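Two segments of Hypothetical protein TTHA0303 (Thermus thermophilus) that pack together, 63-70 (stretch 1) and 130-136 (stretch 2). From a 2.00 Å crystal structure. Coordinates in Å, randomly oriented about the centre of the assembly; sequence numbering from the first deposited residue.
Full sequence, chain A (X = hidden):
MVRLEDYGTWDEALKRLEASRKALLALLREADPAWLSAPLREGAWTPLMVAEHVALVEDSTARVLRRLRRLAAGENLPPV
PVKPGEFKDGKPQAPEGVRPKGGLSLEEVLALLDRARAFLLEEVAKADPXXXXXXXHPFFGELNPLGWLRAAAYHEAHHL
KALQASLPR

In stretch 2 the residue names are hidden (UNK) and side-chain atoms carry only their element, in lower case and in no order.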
# COMPACT_ATOMS: atom_id res chain seq x y z
N ARG A 63 -0.17 5.74 9.81
CA ARG A 63 -0.30 5.93 11.26
C ARG A 63 0.99 5.58 12.02
O ARG A 63 1.30 6.20 13.03
CB ARG A 63 -1.46 5.09 11.81
CG ARG A 63 -2.78 5.44 11.16
CD ARG A 63 -3.97 4.63 11.73
NE ARG A 63 -5.08 4.79 10.80
CZ ARG A 63 -5.88 5.85 10.77
NH1 ARG A 63 -5.75 6.81 11.68
NH2 ARG A 63 -6.84 5.94 9.86
N VAL A 64 1.72 4.57 11.55
CA VAL A 64 3.01 4.22 12.16
C VAL A 64 3.96 5.38 11.97
O VAL A 64 4.64 5.80 12.93
CB VAL A 64 3.62 2.91 11.55
CG1 VAL A 64 5.09 2.74 12.00
CG2 VAL A 64 2.76 1.67 11.96
N LEU A 65 4.00 5.92 10.74
CA LEU A 65 4.87 7.07 10.49
C LEU A 65 4.48 8.23 11.37
O LEU A 65 5.36 8.96 11.85
CB LEU A 65 4.82 7.48 9.01
CG LEU A 65 5.43 6.47 7.99
CD1 LEU A 65 5.30 6.94 6.52
CD2 LEU A 65 6.87 6.20 8.32
N ARG A 66 3.19 8.47 11.55
CA ARG A 66 2.76 9.56 12.44
C ARG A 66 3.24 9.30 13.87
O ARG A 66 3.68 10.21 14.53
CB ARG A 66 1.25 9.72 12.40
CG ARG A 66 0.69 10.89 13.26
CD ARG A 66 -0.83 11.04 13.06
NE ARG A 66 -1.52 9.82 13.48
CZ ARG A 66 -2.82 9.56 13.30
NH1 ARG A 66 -3.61 10.44 12.72
NH2 ARG A 66 -3.32 8.42 13.74
N ARG A 67 3.10 8.08 14.36
CA ARG A 67 3.62 7.79 15.74
C ARG A 67 5.16 7.97 15.83
O ARG A 67 5.68 8.58 16.78
CB ARG A 67 3.25 6.37 16.13
CG ARG A 67 3.35 6.07 17.62
CD ARG A 67 3.10 4.55 17.89
NE ARG A 67 2.86 4.41 19.34
CZ ARG A 67 3.81 4.17 20.23
NH1 ARG A 67 5.06 3.98 19.83
NH2 ARG A 67 3.51 4.10 21.53
N LEU A 68 5.88 7.51 14.81
CA LEU A 68 7.35 7.65 14.82
C LEU A 68 7.80 9.13 14.80
O LEU A 68 8.82 9.49 15.40
CB LEU A 68 7.98 6.86 13.66
CG LEU A 68 7.89 5.33 13.92
CD1 LEU A 68 8.38 4.53 12.71
CD2 LEU A 68 8.70 4.95 15.19
N ARG A 69 6.98 9.96 14.16
CA ARG A 69 7.25 11.40 14.07
C ARG A 69 7.01 12.03 15.43
O ARG A 69 7.81 12.83 15.90
CB ARG A 69 6.38 12.04 13.00
CG ARG A 69 6.74 13.45 12.69
CD ARG A 69 5.81 14.13 11.67
NE ARG A 69 4.38 13.72 11.65
CZ ARG A 69 3.38 14.41 12.19
NH1 ARG A 69 3.61 15.54 12.85
NH2 ARG A 69 2.11 14.01 12.07
N ARG A 70 5.93 11.62 16.09
CA ARG A 70 5.59 12.16 17.41
C ARG A 70 6.62 11.76 18.46
O ARG A 70 7.01 12.59 19.28
CB ARG A 70 4.16 11.79 17.80
CG ARG A 70 3.13 12.46 16.87
CD ARG A 70 1.74 11.89 17.07
NE ARG A 70 0.83 12.96 17.43
CZ ARG A 70 0.45 13.25 18.68
NH1 ARG A 70 -0.38 14.26 18.90
NH2 ARG A 70 0.88 12.53 19.70
N UNK A 130 15.83 9.54 8.21
CA UNK A 130 16.94 9.08 9.04
C UNK A 130 16.54 8.94 10.51
O UNK A 130 17.40 8.70 11.36
c UNK A 130 18.50 10.21 6.47
c UNK A 130 18.16 10.96 7.75
n UNK A 130 18.03 10.74 5.33
c UNK A 130 18.11 10.06 8.97
o UNK A 130 19.18 9.18 6.50
N UNK A 131 15.26 9.17 10.81
CA UNK A 131 14.74 8.96 12.18
C UNK A 131 15.14 7.54 12.64
O UNK A 131 14.79 6.58 11.96
c UNK A 131 12.55 9.02 13.56
o UNK A 131 13.23 8.76 14.56
n UNK A 131 11.24 9.22 13.61
c UNK A 131 13.21 9.15 12.16
N UNK A 132 15.94 7.42 13.72
CA UNK A 132 16.29 6.08 14.21
C UNK A 132 15.21 5.33 14.97
O UNK A 132 15.38 4.12 15.22
c UNK A 132 16.64 8.49 14.47
c UNK A 132 17.42 7.77 15.54
c UNK A 132 17.52 6.34 15.10
N UNK A 133 14.11 6.00 15.34
CA UNK A 133 13.05 5.39 16.15
C UNK A 133 12.38 4.27 15.35
O UNK A 133 12.21 4.41 14.13
c UNK A 133 12.03 6.44 16.60
N UNK A 134 11.96 3.20 16.04
CA UNK A 134 11.44 2.02 15.34
C UNK A 134 10.06 1.61 15.87
O UNK A 134 9.68 1.90 17.03
o UNK A 134 12.48 0.25 16.67
c UNK A 134 13.81 1.10 14.82
c UNK A 134 12.40 0.79 15.36
N UNK A 135 9.30 0.95 15.01
CA UNK A 135 8.02 0.40 15.45
C UNK A 135 7.93 -0.99 14.81
O UNK A 135 8.40 -1.16 13.67
c UNK A 135 3.87 0.85 17.41
c UNK A 135 5.52 0.90 15.62
c UNK A 135 5.09 1.30 16.88
c UNK A 135 3.51 -0.45 15.44
c UNK A 135 3.08 -0.04 16.68
c UNK A 135 4.72 0.02 14.90
c UNK A 135 6.85 1.34 15.07
N UNK A 136 7.39 -1.99 15.54
CA UNK A 136 7.38 -3.36 14.98
C UNK A 136 6.46 -3.58 13.78
O UNK A 136 5.26 -3.23 13.82
c UNK A 136 6.30 -3.34 17.15
c UNK A 136 6.91 -1.95 16.94
c UNK A 136 7.01 -4.26 16.17

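Position 130 carries five side-chain atoms: three carbons in a row, the third bonded to one oxygen and one nitrogen. That is a carboxamide on a two-carbon arm. It stays far from the helix of stretch 1 and is exposed. The residue is Gln-130.

Position 131 has two side-chain carbons, the second bearing one oxygen and one nitrogen. The same amide group sits on a shorter arm. Its nitrogen lies 3.0 Å from the backbone O of Leu-68, and its oxygen lies 3.0 Å from the backbone N of position 133. The residue is Asn-131. Its ND2 donates a hydrogen bond to Leu-68 O, with an N-H...O angle of 142°. Its OD1 accepts one from the backbone N of position 133, at 163°. The side chain is buried, with chi1 in the t well.

Position 132 has three carbons that close a ring onto the backbone N. It makes no contact with stretch 1. The residue is Pro-132.

Position 133 has a single side-chain carbon, unbranched. This CB points toward the helix and lies 3.9 Å from Leu-68 CD2. The residue is Ala-133. Its backbone O is 3.7 Å from Leu-68 CD2. The contact buries this oxygen, and it has no hydrogen-bond partner in the model.

Position 134 branches at its first carbon, which carries one oxygen and one carbon. Its CA-to-CB bond points away from the helix. Its backbone C still comes within 3.7 Å of Leu-68 CD2. The residue is Thr-134, chi1 p, with OG1 hydrogen-bonded elsewhere in the structure.

Position 135 has one carbon followed by a ring of six carbons, with no oxygen on the ring. Its CB lies 3.8 Å from Val-64 CG1 and 4.1 Å from Leu-68 CD2. The residue is Phe-135. Its CE1 is 3.8 Å from Arg-67 CD, so the ring meets the aliphatic part of the arginine.

Position 136 again closes three carbons onto the backbone N. Its CA-to-CB bond points away, and it makes no contact with stretch 1. The residue is Pro-136.

The contact buries 334 Å² in total. Val-64 and Leu-68 are one helical turn apart, so their side chains face stretch 2 together. Leu-68 is central: its CD2 reaches Ala-133, Thr-134 and Phe-135. Phe-135 packs along the helix beside Val-64 and Arg-67. Asn-131 supplies the one hydrogen bond between the stretches. Its amide thus bridges the backbone O of Leu-68 and the backbone N of Ala-133, in the same segment whose Ala-133 CB packs on Leu-68.

Stretch 2 (130-136) QNPATFP
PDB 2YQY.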